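Local coordinates for cyclopropane mycolic acid synthase 1 (Mycobacterium tuberculosis, PDB 1KPH), which converts a double bond at the distal position of alpha mycolic acids into a cyclopropane ring, using a methylene group from S-adenosyl-L-methionine, at residues N11-A14 / H15-S19; I136-F139 / E140-H144; S185-F188 / A189-L192; L192-V196 / T197-P201. All coordinates share one frame; numbering follows the deposited sequence.

Along the chain the four contacts follow in order, from helix 9-16 (interaction 1) through the loop after strand 132-136 of the mixed sheet (interaction 2) to the two halves of helix 186-199 (interactions 3 and 4, sharing Leu192, centres about 11 Å apart). Interactions 1 and 2 both touch S-adenosyl-L-homocysteine and didecyl-dimethyl-ammonium, and Tyr16 OH and His141 NE2 join them. Interaction 4 packs on both, about 13 Å from interaction 1 and 14 Å from interaction 2 between centres, with Phe200 against His15 and His141. Interactions 1, 2 and 4 thus surround the lipid-like ligand between them, while interaction 3 continues helix 186-199 outward from Leu192, its nearest atoms about 11 Å from interaction 1.

Interaction 1 of 4, residues N11-A14 / H15-S19; sequences NVQA and HYDLS. With SAH (S-adenosyl-L-homocysteine), chain F; 10A (didecyl-dimethyl-ammonium), chain G.
Val12 and Tyr16 meet one turn apart near the C-terminal end of helix 9-16, where the Tyr16 ring lies between His15 and the ribose of S-adenosyl-L-homocysteine. Its CG stands anti to the carbonyl carbon (chi1 -51°), and from CB the chain passes Val12 O. CD1 comes nearest, 3.2 Å from Val12 O and 3.8 Å from Val12 CG1. His15 CD2 sits over the centre of one ring face, and the ribose C3' over the opposite one. At the tip, CZ lies 3.7 Å from C5' of the cofactor product, and Tyr16 OH is 3.2 Å from C11 of didecyl-dimethyl-ammonium while it hydrogen-bonds His141 NE2. Val12 O accepts two backbone bonds, from His15 N and from Tyr16 N. Val12 CG1 approaches the ribose O2' at 3.5 Å.

On another side of the helix, Gln13 CG packs 3.0 Å from Asp17 OD2, with amide and carboxylate planes 64° apart. His15 NE2 bonds Tyr33 OH and His15 ND1 bonds Ile199 O. Ring and valine carbons thus pack on the ligands with the tyrosine hydroxyl held by His141, while the Asp17 carboxylate, bonded to Ser96 OG and the backbone N atoms of Lys97 and Asn98, ties the helix end to residues that probably bind S-adenosylmethionine.

Interaction 2 of 4, residues I136-F139 / E140-H144; sequences IGAF and EHFGH. With SAH (S-adenosyl-L-homocysteine), chain F; 10A (didecyl-dimethyl-ammonium), chain G.
Two torsions bring Phe139 and Phe142 together: CG of Phe139 lies opposite its own amide nitrogen (chi1 -157°), whereas CG of Phe142 stands beside its nitrogen (chi1 -61°). This turn follows strand 132-136 of the Rossmann-like methyltransferase sheet and lines the cofactor pocket. The Phe142 face receives Phe139 CA in a CH-pi contact, 3.7 Å from the ring centroid, and the two rings meet obliquely with planes at 66°. Phe142 N bonds Phe139 O, and a water bridges that same oxygen to Gly143 N. At the edge of the Phe142 ring lies N7 of S-adenosyl-L-homocysteine, and Trp123 also meets the ring.

Glu140 folds back, bringing OE1 to 3.1 Å from Gly137 C, while OE2 bonds Ile169 N and the carbonate ion lies close by. His141 CB is 3.5 Å from the same cofactor N7, and its NE2 lies 3.9 Å from C8 of didecyl-dimethyl-ammonium. The cofactor's amino nitrogen N donates to Ile136 O at 2.8 Å.

Interaction 3 of 4, residues S185-F188 / A189-L192; sequences SFTF and ARFL
Phe188 and Leu192, four residues apart on helix 186-199, form the main side-chain contact. Leu192 CD2 lies over the Phe188 ring face in a CH-pi contact, 3.7 Å from the centroid and 29° off the normal, with Phe188 CE1 its closest ring atom at 3.3 Å. The other methyl, CD1, reaches the same ring at CE2, 3.7 Å away, so the branched end spreads across it. The Phe188 ring extends away from its amide nitrogen (chi1 179°), bringing its face under the leucine. Between them in sequence, Arg190 bends at chi2 and chi3 to turn its guanidinium face toward Phe186 O; its NH2 lies 3.7 Å from Thr187 OG1.

Backbone bonds set this spacing, among them Ala189 N to Ser185 O at 2.7 Å and Leu192 N to Phe188 O at 2.9 Å. Farther out, Tyr277 meets Phe188 edge-to-face, Met272 of helix 256-275 touches it, and Phe191 packs on Cys269, the probable active-site residue. The i to i+4 pattern is that of an alpha-helix's first turns, which at Leu192 reach the pocket holding didecyl-dimethyl-ammonium.

Interaction 4 of 4, residues L192-V196 / T197-P201; sequences LKFIV and TEIFP. With 10A (didecyl-dimethyl-ammonium), chain G.
Ile195 O is gripped by two backbone donors, Phe200 N at 2.7 Å and Ile199 N at 2.9 Å, which reach it from opposite faces of its carbonyl plane. The first spans five residues, a pi-type turn near the end of helix 186-199. Two residues before Ile195, Lys193 O accepts from Thr197 N, and Thr197 OG1 lies 2.7 Å from the same oxygen and 3.1 Å from Phe194 O; its single proton could serve either. This hydroxyl sits between the backbone nitrogen and the carbonyl carbon (chi1 60°), turned back onto the preceding turn.

After the wide turn, Phe200 lies in the pocket for the lipid-like ligand, beside the S-adenosylmethionine-dependent methyltransferase core. C8 of didecyl-dimethyl-ammonium lies over the centre of one Phe200 face, Ile199 CG2 over the opposite face toward the rim, and Ile195 CG2 at the edge, 3.7 Å from Phe200 CD1. Val196 CG2 touches another part of the ligand, C2, at 3.5 Å.

Outside the pocket, the Glu198 carboxylate stands at the Phe194 ring edge, its plane 85° from the ring's and OE2 3.6 Å from CD1. Lys264 makes a cation-pi contact with Phe194. Ile199 CD1 lies 4.0 Å from Phe194 CZ.

Interaction 1 of 4, residues N11-A14 / H15-S19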
loop_
_atom_site.group_PDB
_atom_site.type_symbol
_atom_site.label_atom_id
_atom_site.label_comp_id
_atom_site.label_asym_id
_atom_site.label_seq_id
_atom_site.Cartn_x
_atom_site.Cartn_y
_atom_site.Cartn_z
ATOM N N ASN A 11 1.080 16.011 -3.226
ATOM C CA ASN A 11 0.173 15.381 -2.266
ATOM C C ASN A 11 0.749 14.123 -1.628
ATOM O O ASN A 11 0.681 13.946 -0.409
ATOM C CB ASN A 11 -1.162 15.021 -2.926
ATOM C CG ASN A 11 -1.949 16.240 -3.354
ATOM O OD1 ASN A 11 -2.104 17.190 -2.590
ATOM N ND2 ASN A 11 -2.460 16.213 -4.579
ATOM N N VAL A 12 1.295 13.243 -2.460
ATOM C CA VAL A 12 1.873 12.000 -1.973
ATOM C C VAL A 12 3.065 12.311 -1.091
ATOM O O VAL A 12 3.196 11.761 0.001
ATOM C CB VAL A 12 2.308 11.099 -3.143
ATOM C CG1 VAL A 12 3.064 9.884 -2.621
ATOM C CG2 VAL A 12 1.081 10.656 -3.919
ATOM N N GLN A 13 3.929 13.205 -1.562
ATOM C CA GLN A 13 5.108 13.594 -0.802
ATOM C C GLN A 13 4.720 14.281 0.500
ATOM O O GLN A 13 5.466 14.243 1.479
ATOM C CB GLN A 13 5.996 14.521 -1.636
ATOM C CG GLN A 13 6.796 13.800 -2.711
ATOM C CD GLN A 13 7.592 14.754 -3.584
ATOM O OE1 GLN A 13 8.129 15.752 -3.103
ATOM N NE2 GLN A 13 7.686 14.441 -4.871
ATOM N N ALA A 14 3.547 14.911 0.513
ATOM C CA ALA A 14 3.081 15.599 1.712
ATOM C C ALA A 14 3.066 14.649 2.906
ATOM O O ALA A 14 3.350 15.049 4.039
ATOM C CB ALA A 14 1.685 16.171 1.480
ATOM N N HIS A 15 2.750 13.385 2.647
ATOM C CA HIS A 15 2.685 12.390 3.710
ATOM C C HIS A 15 3.978 11.608 3.948
ATOM O O HIS A 15 4.528 11.639 5.047
ATOM C CB HIS A 15 1.558 11.395 3.426
ATOM C CG HIS A 15 1.321 10.421 4.540
ATOM N ND1 HIS A 15 0.487 10.694 5.603
ATOM C CD2 HIS A 15 1.849 9.197 4.782
ATOM C CE1 HIS A 15 0.512 9.682 6.451
ATOM N NE2 HIS A 15 1.332 8.761 5.977
ATOM N N TYR A 16 4.467 10.923 2.918
ATOM C CA TYR A 16 5.660 10.083 3.053
ATOM C C TYR A 16 7.024 10.754 3.161
ATOM O O TYR A 16 7.985 10.119 3.602
ATOM C CB TYR A 16 5.690 9.044 1.929
ATOM C CG TYR A 16 4.395 8.269 1.813
ATOM C CD1 TYR A 16 3.381 8.699 0.960
ATOM C CD2 TYR A 16 4.167 7.131 2.587
ATOM C CE1 TYR A 16 2.167 8.016 0.879
ATOM C CE2 TYR A 16 2.956 6.442 2.513
ATOM C CZ TYR A 16 1.960 6.890 1.657
ATOM O OH TYR A 16 0.759 6.216 1.577
ATOM N N ASP A 17 7.134 12.016 2.764
ATOM C CA ASP A 17 8.423 12.684 2.885
ATOM C C ASP A 17 8.508 13.493 4.166
ATOM O O ASP A 17 9.371 14.357 4.313
ATOM C CB ASP A 17 8.705 13.573 1.674
ATOM C CG ASP A 17 9.163 12.778 0.471
ATOM O OD1 ASP A 17 9.802 11.721 0.674
ATOM O OD2 ASP A 17 8.902 13.210 -0.671
ATOM N N LEU A 18 7.616 13.189 5.102
ATOM C CA LEU A 18 7.593 13.870 6.391
ATOM C C LEU A 18 8.933 13.694 7.093
ATOM O O LEU A 18 9.537 14.667 7.540
ATOM C CB LEU A 18 6.476 13.299 7.266
ATOM C CG LEU A 18 6.292 13.885 8.669
ATOM C CD1 LEU A 18 5.900 15.346 8.569
ATOM C CD2 LEU A 18 5.220 13.105 9.412
ATOM N N SER A 19 9.390 12.445 7.180
ATOM C CA SER A 19 10.658 12.105 7.826
ATOM C C SER A 19 10.739 10.610 8.118
ATOM O O SER A 19 9.990 10.101 8.949
ATOM C CB SER A 19 10.813 12.862 9.146
ATOM O OG SER A 19 11.826 12.281 9.949
HETATM N N SAH F . 3.757 -0.707 -0.990
HETATM C CA SAH F . 4.500 -0.219 0.172
HETATM C CB SAH F . 4.198 1.269 0.452
HETATM C CG SAH F . 2.723 1.728 0.504
HETATM C C SAH F . 4.176 -1.050 1.425
HETATM O OXT SAH F . 4.860 -0.873 2.449
HETATM C "C5'" SAH F . 1.994 4.131 -0.759
HETATM C "C4'" SAH F . 3.121 4.082 -1.782
HETATM O "O4'" SAH F . 2.649 4.183 -3.153
HETATM C "C3'" SAH F . 4.148 5.196 -1.596
HETATM O "O3'" SAH F . 5.481 4.635 -1.725
HETATM C "C2'" SAH F . 3.825 6.166 -2.706
HETATM O "O2'" SAH F . 4.948 6.971 -3.069
HETATM C "C1'" SAH F . 3.373 5.260 -3.799
HETATM N N9 SAH F . 2.544 5.925 -4.810
HETATM C C8 SAH F . 1.436 6.705 -4.685
HETATM N N7 SAH F . 0.907 7.156 -5.779
HETATM C C5 SAH F . 1.753 6.618 -6.749
HETATM C C6 SAH F . 1.794 6.689 -8.292
HETATM N N6 SAH F . 0.896 7.373 -9.019
HETATM N N1 SAH F . 2.813 6.007 -8.913
HETATM C C2 SAH F . 3.715 5.317 -8.164
HETATM N N3 SAH F . 3.780 5.182 -6.817
HETATM C C4 SAH F . 2.760 5.864 -6.170
HETATM C C1 10A G . -12.230 8.380 1.891
HETATM C C2 10A G . -10.839 8.937 1.568
HETATM C C3 10A G . -9.781 7.842 1.739
HETATM C C4 10A G . -8.331 8.267 1.466
HETATM C C5 10A G . -7.446 7.034 1.700
HETATM C C6 10A G . -5.934 7.259 1.545
HETATM C C7 10A G . -5.297 5.900 1.877
HETATM C C8 10A G . -3.768 5.900 1.951
HETATM C C9 10A G . -3.313 4.482 2.360
HETATM C C10 10A G . -1.814 4.472 2.658
HETATM N N1 10A G . -1.110 3.268 3.304
HETATM C C11 10A G . 0.329 3.692 3.522
HETATM C C12 10A G . -1.075 2.083 2.372
HETATM C C13 10A G . -1.704 2.747 4.622
HETATM C C14 10A G . -1.911 3.656 5.874
HETATM C C15 10A G . -2.833 3.101 6.987
HETATM C C16 10A G . -4.320 2.823 6.663
HETATM C C17 10A G . -5.127 4.092 6.327
HETATM C C18 10A G . -6.607 3.803 6.040
HETATM C C19 10A G . -7.354 5.106 5.725
HETATM C C20 10A G . -8.842 4.797 5.493
HETATM C C21 10A G . -9.643 6.072 5.215
HETATM C C22 10A G . -11.111 5.690 5.021
#

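Interaction 2 of 4, residues I136-F139 / E140-H144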
loop_
_atom_site.group_PDB
_atom_site.type_symbol
_atom_site.label_atom_id
_atom_site.label_comp_id
_atom_site.label_asym_id
_atom_site.label_seq_id
_atom_site.Cartn_x
_atom_site.Cartn_y
_atom_site.Cartn_z
ATOM N N ILE A 136 0.804 -2.625 -3.522
ATOM C CA ILE A 136 0.189 -2.688 -2.208
ATOM C C ILE A 136 0.010 -1.313 -1.578
ATOM O O ILE A 136 0.985 -0.613 -1.299
ATOM C CB ILE A 136 1.038 -3.571 -1.260
ATOM C CG1 ILE A 136 1.138 -4.987 -1.834
ATOM C CG2 ILE A 136 0.413 -3.600 0.131
ATOM C CD1 ILE A 136 2.260 -5.814 -1.261
ATOM N N GLY A 137 -1.245 -0.929 -1.365
ATOM C CA GLY A 137 -1.535 0.348 -0.740
ATOM C C GLY A 137 -1.123 1.594 -1.495
ATOM O O GLY A 137 -0.867 2.625 -0.879
ATOM N N ALA A 138 -1.050 1.515 -2.820
ATOM C CA ALA A 138 -0.684 2.679 -3.624
ATOM C C ALA A 138 -1.917 3.167 -4.383
ATOM O O ALA A 138 -2.083 4.363 -4.639
ATOM C CB ALA A 138 0.428 2.319 -4.603
ATOM N N PHE A 139 -2.781 2.220 -4.727
ATOM C CA PHE A 139 -4.009 2.500 -5.457
ATOM C C PHE A 139 -4.782 3.669 -4.839
ATOM O O PHE A 139 -5.242 4.564 -5.546
ATOM C CB PHE A 139 -4.887 1.244 -5.469
ATOM C CG PHE A 139 -5.883 1.202 -6.596
ATOM C CD1 PHE A 139 -5.452 1.137 -7.919
ATOM C CD2 PHE A 139 -7.250 1.205 -6.336
ATOM C CE1 PHE A 139 -6.366 1.074 -8.969
ATOM C CE2 PHE A 139 -8.175 1.141 -7.379
ATOM C CZ PHE A 139 -7.729 1.075 -8.700
ATOM N N GLU A 140 -4.916 3.651 -3.518
ATOM C CA GLU A 140 -5.644 4.692 -2.799
ATOM C C GLU A 140 -5.152 6.114 -3.089
ATOM O O GLU A 140 -5.808 7.093 -2.721
ATOM C CB GLU A 140 -5.583 4.419 -1.293
ATOM C CG GLU A 140 -6.107 3.034 -0.897
ATOM C CD GLU A 140 -5.031 1.956 -0.912
ATOM O OE1 GLU A 140 -4.157 1.976 -1.810
ATOM O OE2 GLU A 140 -5.065 1.071 -0.028
ATOM N N HIS A 141 -4.005 6.225 -3.752
ATOM C CA HIS A 141 -3.433 7.529 -4.085
ATOM C C HIS A 141 -3.649 7.912 -5.548
ATOM O O HIS A 141 -3.427 9.062 -5.931
ATOM C CB HIS A 141 -1.928 7.532 -3.805
ATOM C CG HIS A 141 -1.575 7.622 -2.354
ATOM N ND1 HIS A 141 -1.785 8.761 -1.608
ATOM C CD2 HIS A 141 -1.015 6.720 -1.514
ATOM C CE1 HIS A 141 -1.366 8.559 -0.371
ATOM N NE2 HIS A 141 -0.894 7.328 -0.288
ATOM N N PHE A 142 -4.077 6.950 -6.359
ATOM C CA PHE A 142 -4.280 7.183 -7.785
ATOM C C PHE A 142 -5.455 8.103 -8.113
ATOM O O PHE A 142 -5.347 8.962 -8.991
ATOM C CB PHE A 142 -4.476 5.846 -8.523
ATOM C CG PHE A 142 -3.302 4.896 -8.420
ATOM C CD1 PHE A 142 -2.127 5.264 -7.767
ATOM C CD2 PHE A 142 -3.376 3.631 -8.995
ATOM C CE1 PHE A 142 -1.044 4.386 -7.693
ATOM C CE2 PHE A 142 -2.300 2.746 -8.925
ATOM C CZ PHE A 142 -1.132 3.127 -8.273
ATOM N N GLY A 143 -6.568 7.920 -7.410
ATOM C CA GLY A 143 -7.750 8.720 -7.669
ATOM C C GLY A 143 -8.644 7.989 -8.659
ATOM O O GLY A 143 -8.149 7.426 -9.637
ATOM N N HIS A 144 -9.953 7.987 -8.408
ATOM C CA HIS A 144 -10.910 7.315 -9.290
ATOM C C HIS A 144 -10.695 7.682 -10.759
ATOM O O HIS A 144 -10.872 6.851 -11.652
ATOM C CB HIS A 144 -12.350 7.689 -8.909
ATOM C CG HIS A 144 -12.795 7.164 -7.578
ATOM N ND1 HIS A 144 -14.082 7.325 -7.111
ATOM C CD2 HIS A 144 -12.132 6.476 -6.618
ATOM C CE1 HIS A 144 -14.193 6.758 -5.923
ATOM N NE2 HIS A 144 -13.023 6.237 -5.600
HETATM N N SAH F . 3.757 -0.707 -0.990
HETATM C CA SAH F . 4.500 -0.219 0.172
HETATM C CB SAH F . 4.198 1.269 0.452
HETATM C CG SAH F . 2.723 1.728 0.504
HETATM C C SAH F . 4.176 -1.050 1.425
HETATM O OXT SAH F . 4.860 -0.873 2.449
HETATM C "C5'" SAH F . 1.994 4.131 -0.759
HETATM C "C4'" SAH F . 3.121 4.082 -1.782
HETATM O "O4'" SAH F . 2.649 4.183 -3.153
HETATM C "C3'" SAH F . 4.148 5.196 -1.596
HETATM O "O3'" SAH F . 5.481 4.635 -1.725
HETATM C "C2'" SAH F . 3.825 6.166 -2.706
HETATM O "O2'" SAH F . 4.948 6.971 -3.069
HETATM C "C1'" SAH F . 3.373 5.260 -3.799
HETATM N N9 SAH F . 2.544 5.925 -4.810
HETATM C C8 SAH F . 1.436 6.705 -4.685
HETATM N N7 SAH F . 0.907 7.156 -5.779
HETATM C C5 SAH F . 1.753 6.618 -6.749
HETATM C C6 SAH F . 1.794 6.689 -8.292
HETATM N N6 SAH F . 0.896 7.373 -9.019
HETATM N N1 SAH F . 2.813 6.007 -8.913
HETATM C C2 SAH F . 3.715 5.317 -8.164
HETATM N N3 SAH F . 3.780 5.182 -6.817
HETATM C C4 SAH F . 2.760 5.864 -6.170
HETATM C C1 10A G . -12.230 8.380 1.891
HETATM C C2 10A G . -10.839 8.937 1.568
HETATM C C3 10A G . -9.781 7.842 1.739
HETATM C C4 10A G . -8.331 8.267 1.466
HETATM C C5 10A G . -7.446 7.034 1.700
HETATM C C6 10A G . -5.934 7.259 1.545
HETATM C C7 10A G . -5.297 5.900 1.877
HETATM C C8 10A G . -3.768 5.900 1.951
HETATM C C9 10A G . -3.313 4.482 2.360
HETATM C C10 10A G . -1.814 4.472 2.658
HETATM N N1 10A G . -1.110 3.268 3.304
HETATM C C11 10A G . 0.329 3.692 3.522
HETATM C C12 10A G . -1.075 2.083 2.372
HETATM C C13 10A G . -1.704 2.747 4.622
HETATM C C14 10A G . -1.911 3.656 5.874
HETATM C C15 10A G . -2.833 3.101 6.987
HETATM C C16 10A G . -4.320 2.823 6.663
HETATM C C17 10A G . -5.127 4.092 6.327
HETATM C C18 10A G . -6.607 3.803 6.040
HETATM C C19 10A G . -7.354 5.106 5.725
HETATM C C20 10A G . -8.842 4.797 5.493
HETATM C C21 10A G . -9.643 6.072 5.215
HETATM C C22 10A G . -11.111 5.690 5.021
HETATM O O HOH W 1 -7.771 6.152 -5.223
#

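Interaction 3 of 4, residues S185-F188 / A189-L192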
loop_
_atom_site.group_PDB
_atom_site.type_symbol
_atom_site.label_atom_id
_atom_site.label_comp_id
_atom_site.label_asym_id
_atom_site.label_seq_id
_atom_site.Cartn_x
_atom_site.Cartn_y
_atom_site.Cartn_z
ATOM N N SER A 185 -21.964 6.928 10.728
ATOM C CA SER A 185 -22.055 7.522 9.393
ATOM C C SER A 185 -21.445 8.920 9.346
ATOM O O SER A 185 -20.336 9.099 8.845
ATOM C CB SER A 185 -23.515 7.570 8.925
ATOM O OG SER A 185 -24.328 8.316 9.817
ATOM N N PHE A 186 -22.180 9.906 9.856
ATOM C CA PHE A 186 -21.702 11.284 9.895
ATOM C C PHE A 186 -20.294 11.294 10.474
ATOM O O PHE A 186 -19.397 11.947 9.941
ATOM C CB PHE A 186 -22.622 12.144 10.771
ATOM C CG PHE A 186 -23.965 12.427 10.158
ATOM C CD1 PHE A 186 -24.977 12.998 10.921
ATOM C CD2 PHE A 186 -24.215 12.141 8.819
ATOM C CE1 PHE A 186 -26.220 13.281 10.361
ATOM C CE2 PHE A 186 -25.457 12.421 8.247
ATOM C CZ PHE A 186 -26.461 12.992 9.020
ATOM N N THR A 187 -20.110 10.563 11.569
ATOM C CA THR A 187 -18.809 10.474 12.216
ATOM C C THR A 187 -17.806 9.900 11.225
ATOM O O THR A 187 -16.672 10.369 11.128
ATOM C CB THR A 187 -18.867 9.568 13.458
ATOM O OG1 THR A 187 -19.778 10.129 14.411
ATOM C CG2 THR A 187 -17.491 9.443 14.092
ATOM N N PHE A 188 -18.234 8.880 10.488
ATOM C CA PHE A 188 -17.379 8.252 9.489
ATOM C C PHE A 188 -16.984 9.293 8.443
ATOM O O PHE A 188 -15.799 9.528 8.205
ATOM C CB PHE A 188 -18.119 7.086 8.822
ATOM C CG PHE A 188 -17.321 6.391 7.751
ATOM C CD1 PHE A 188 -16.047 5.898 8.022
ATOM C CD2 PHE A 188 -17.851 6.217 6.474
ATOM C CE1 PHE A 188 -15.309 5.242 7.035
ATOM C CE2 PHE A 188 -17.121 5.562 5.481
ATOM C CZ PHE A 188 -15.847 5.073 5.764
ATOM N N ALA A 189 -17.985 9.922 7.832
ATOM C CA ALA A 189 -17.752 10.939 6.811
ATOM C C ALA A 189 -16.865 12.059 7.341
ATOM O O ALA A 189 -15.998 12.563 6.631
ATOM C CB ALA A 189 -19.081 11.507 6.331
ATOM N N ARG A 190 -17.088 12.447 8.591
ATOM C CA ARG A 190 -16.309 13.507 9.220
ATOM C C ARG A 190 -14.851 13.079 9.392
ATOM O O ARG A 190 -13.939 13.905 9.307
ATOM C CB ARG A 190 -16.933 13.866 10.571
ATOM C CG ARG A 190 -16.156 14.865 11.406
ATOM C CD ARG A 190 -17.103 15.848 12.103
ATOM N NE ARG A 190 -18.329 15.214 12.588
ATOM C CZ ARG A 190 -18.379 14.293 13.546
ATOM N NH1 ARG A 190 -17.266 13.886 14.141
ATOM N NH2 ARG A 190 -19.546 13.775 13.906
ATOM N N PHE A 191 -14.637 11.784 9.621
ATOM C CA PHE A 191 -13.289 11.249 9.793
ATOM C C PHE A 191 -12.589 11.136 8.441
ATOM O O PHE A 191 -11.383 11.357 8.342
ATOM C CB PHE A 191 -13.340 9.871 10.461
ATOM C CG PHE A 191 -11.988 9.345 10.871
ATOM C CD1 PHE A 191 -11.254 9.980 11.870
ATOM C CD2 PHE A 191 -11.452 8.210 10.263
ATOM C CE1 PHE A 191 -9.999 9.490 12.263
ATOM C CE2 PHE A 191 -10.199 7.713 10.648
ATOM C CZ PHE A 191 -9.475 8.354 11.648
ATOM N N LEU A 192 -13.349 10.787 7.405
ATOM C CA LEU A 192 -12.798 10.663 6.055
ATOM C C LEU A 192 -12.281 12.019 5.601
ATOM O O LEU A 192 -11.252 12.115 4.931
ATOM C CB LEU A 192 -13.865 10.198 5.066
ATOM C CG LEU A 192 -14.626 8.904 5.346
ATOM C CD1 LEU A 192 -15.480 8.558 4.131
ATOM C CD2 LEU A 192 -13.655 7.785 5.646
#

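Interaction 4 of 4, residues L192-V196 / T197-P201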
loop_
_atom_site.group_PDB
_atom_site.type_symbol
_atom_site.label_atom_id
_atom_site.label_comp_id
_atom_site.label_asym_id
_atom_site.label_seq_id
_atom_site.Cartn_x
_atom_site.Cartn_y
_atom_site.Cartn_z
ATOM N N LEU A 192 -13.349 10.787 7.405
ATOM C CA LEU A 192 -12.798 10.663 6.055
ATOM C C LEU A 192 -12.281 12.019 5.601
ATOM O O LEU A 192 -11.252 12.115 4.931
ATOM C CB LEU A 192 -13.865 10.198 5.066
ATOM C CG LEU A 192 -14.626 8.904 5.346
ATOM C CD1 LEU A 192 -15.480 8.558 4.131
ATOM C CD2 LEU A 192 -13.655 7.785 5.646
ATOM N N LYS A 193 -13.024 13.065 5.951
ATOM C CA LYS A 193 -12.647 14.428 5.600
ATOM C C LYS A 193 -11.317 14.732 6.279
ATOM O O LYS A 193 -10.394 15.271 5.664
ATOM C CB LYS A 193 -13.738 15.404 6.065
ATOM C CG LYS A 193 -13.451 16.879 5.810
ATOM C CD LYS A 193 -12.692 17.515 6.968
ATOM C CE LYS A 193 -12.445 18.995 6.706
ATOM N NZ LYS A 193 -11.857 19.692 7.885
ATOM N N PHE A 194 -11.221 14.364 7.552
ATOM C CA PHE A 194 -10.006 14.575 8.322
ATOM C C PHE A 194 -8.795 13.889 7.679
ATOM O O PHE A 194 -7.713 14.475 7.576
ATOM C CB PHE A 194 -10.185 14.037 9.740
ATOM C CG PHE A 194 -8.892 13.814 10.461
ATOM C CD1 PHE A 194 -8.079 14.891 10.806
ATOM C CD2 PHE A 194 -8.467 12.525 10.769
ATOM C CE1 PHE A 194 -6.863 14.691 11.448
ATOM C CE2 PHE A 194 -7.250 12.313 11.412
ATOM C CZ PHE A 194 -6.447 13.398 11.752
ATOM N N ILE A 195 -8.981 12.640 7.264
ATOM C CA ILE A 195 -7.906 11.877 6.643
ATOM C C ILE A 195 -7.411 12.519 5.351
ATOM O O ILE A 195 -6.211 12.723 5.175
ATOM C CB ILE A 195 -8.355 10.427 6.340
ATOM C CG1 ILE A 195 -8.628 9.681 7.649
ATOM C CG2 ILE A 195 -7.283 9.707 5.536
ATOM C CD1 ILE A 195 -7.424 9.581 8.564
ATOM N N VAL A 196 -8.338 12.834 4.453
ATOM C CA VAL A 196 -7.992 13.444 3.173
ATOM C C VAL A 196 -7.386 14.831 3.316
ATOM O O VAL A 196 -6.544 15.233 2.514
ATOM C CB VAL A 196 -9.226 13.574 2.259
ATOM C CG1 VAL A 196 -8.847 14.300 0.964
ATOM C CG2 VAL A 196 -9.788 12.204 1.951
ATOM N N THR A 197 -7.816 15.564 4.335
ATOM C CA THR A 197 -7.322 16.916 4.537
ATOM C C THR A 197 -6.005 17.025 5.304
ATOM O O THR A 197 -5.136 17.809 4.929
ATOM C CB THR A 197 -8.387 17.785 5.250
ATOM O OG1 THR A 197 -8.694 17.218 6.528
ATOM C CG2 THR A 197 -9.662 17.848 4.423
ATOM N N GLU A 198 -5.844 16.234 6.357
ATOM C CA GLU A 198 -4.629 16.310 7.165
ATOM C C GLU A 198 -3.649 15.137 7.104
ATOM O O GLU A 198 -2.523 15.257 7.590
ATOM C CB GLU A 198 -5.005 16.559 8.629
ATOM C CG GLU A 198 -5.677 17.897 8.869
ATOM C CD GLU A 198 -6.147 18.069 10.297
ATOM O OE1 GLU A 198 -5.321 17.916 11.223
ATOM O OE2 GLU A 198 -7.349 18.361 10.492
ATOM N N ILE A 199 -4.057 14.014 6.523
ATOM C CA ILE A 199 -3.169 12.851 6.456
ATOM C C ILE A 199 -2.779 12.475 5.028
ATOM O O ILE A 199 -1.595 12.438 4.686
ATOM C CB ILE A 199 -3.818 11.612 7.125
ATOM C CG1 ILE A 199 -4.344 11.978 8.516
ATOM C CG2 ILE A 199 -2.794 10.482 7.237
ATOM C CD1 ILE A 199 -3.287 12.460 9.478
ATOM N N PHE A 200 -3.773 12.190 4.194
ATOM C CA PHE A 200 -3.498 11.815 2.818
ATOM C C PHE A 200 -4.158 12.740 1.804
ATOM O O PHE A 200 -5.224 12.431 1.268
ATOM C CB PHE A 200 -3.948 10.376 2.561
ATOM C CG PHE A 200 -3.252 9.361 3.424
ATOM C CD1 PHE A 200 -3.944 8.692 4.429
ATOM C CD2 PHE A 200 -1.905 9.074 3.233
ATOM C CE1 PHE A 200 -3.304 7.750 5.232
ATOM C CE2 PHE A 200 -1.256 8.134 4.032
ATOM C CZ PHE A 200 -1.959 7.471 5.033
ATOM N N PRO A 201 -3.532 13.896 1.535
ATOM C CA PRO A 201 -4.091 14.840 0.565
ATOM C C PRO A 201 -4.265 14.136 -0.778
ATOM O O PRO A 201 -3.339 13.482 -1.265
ATOM C CB PRO A 201 -3.027 15.934 0.499
ATOM C CG PRO A 201 -2.446 15.916 1.876
ATOM C CD PRO A 201 -2.316 14.443 2.157
HETATM C C1 10A G . -12.230 8.380 1.891
HETATM C C2 10A G . -10.839 8.937 1.568
HETATM C C3 10A G . -9.781 7.842 1.739
HETATM C C4 10A G . -8.331 8.267 1.466
HETATM C C5 10A G . -7.446 7.034 1.700
HETATM C C6 10A G . -5.934 7.259 1.545
HETATM C C7 10A G . -5.297 5.900 1.877
HETATM C C8 10A G . -3.768 5.900 1.951
HETATM C C9 10A G . -3.313 4.482 2.360
HETATM C C10 10A G . -1.814 4.472 2.658
HETATM N N1 10A G . -1.110 3.268 3.304
HETATM C C11 10A G . 0.329 3.692 3.522
HETATM C C12 10A G . -1.075 2.083 2.372
HETATM C C13 10A G . -1.704 2.747 4.622
HETATM C C14 10A G . -1.911 3.656 5.874
HETATM C C15 10A G . -2.833 3.101 6.987
HETATM C C16 10A G . -4.320 2.823 6.663
HETATM C C17 10A G . -5.127 4.092 6.327
HETATM C C18 10A G . -6.607 3.803 6.040
HETATM C C19 10A G . -7.354 5.106 5.725
HETATM C C20 10A G . -8.842 4.797 5.493
HETATM C C21 10A G . -9.643 6.072 5.215
HETATM C C22 10A G . -11.111 5.690 5.021
#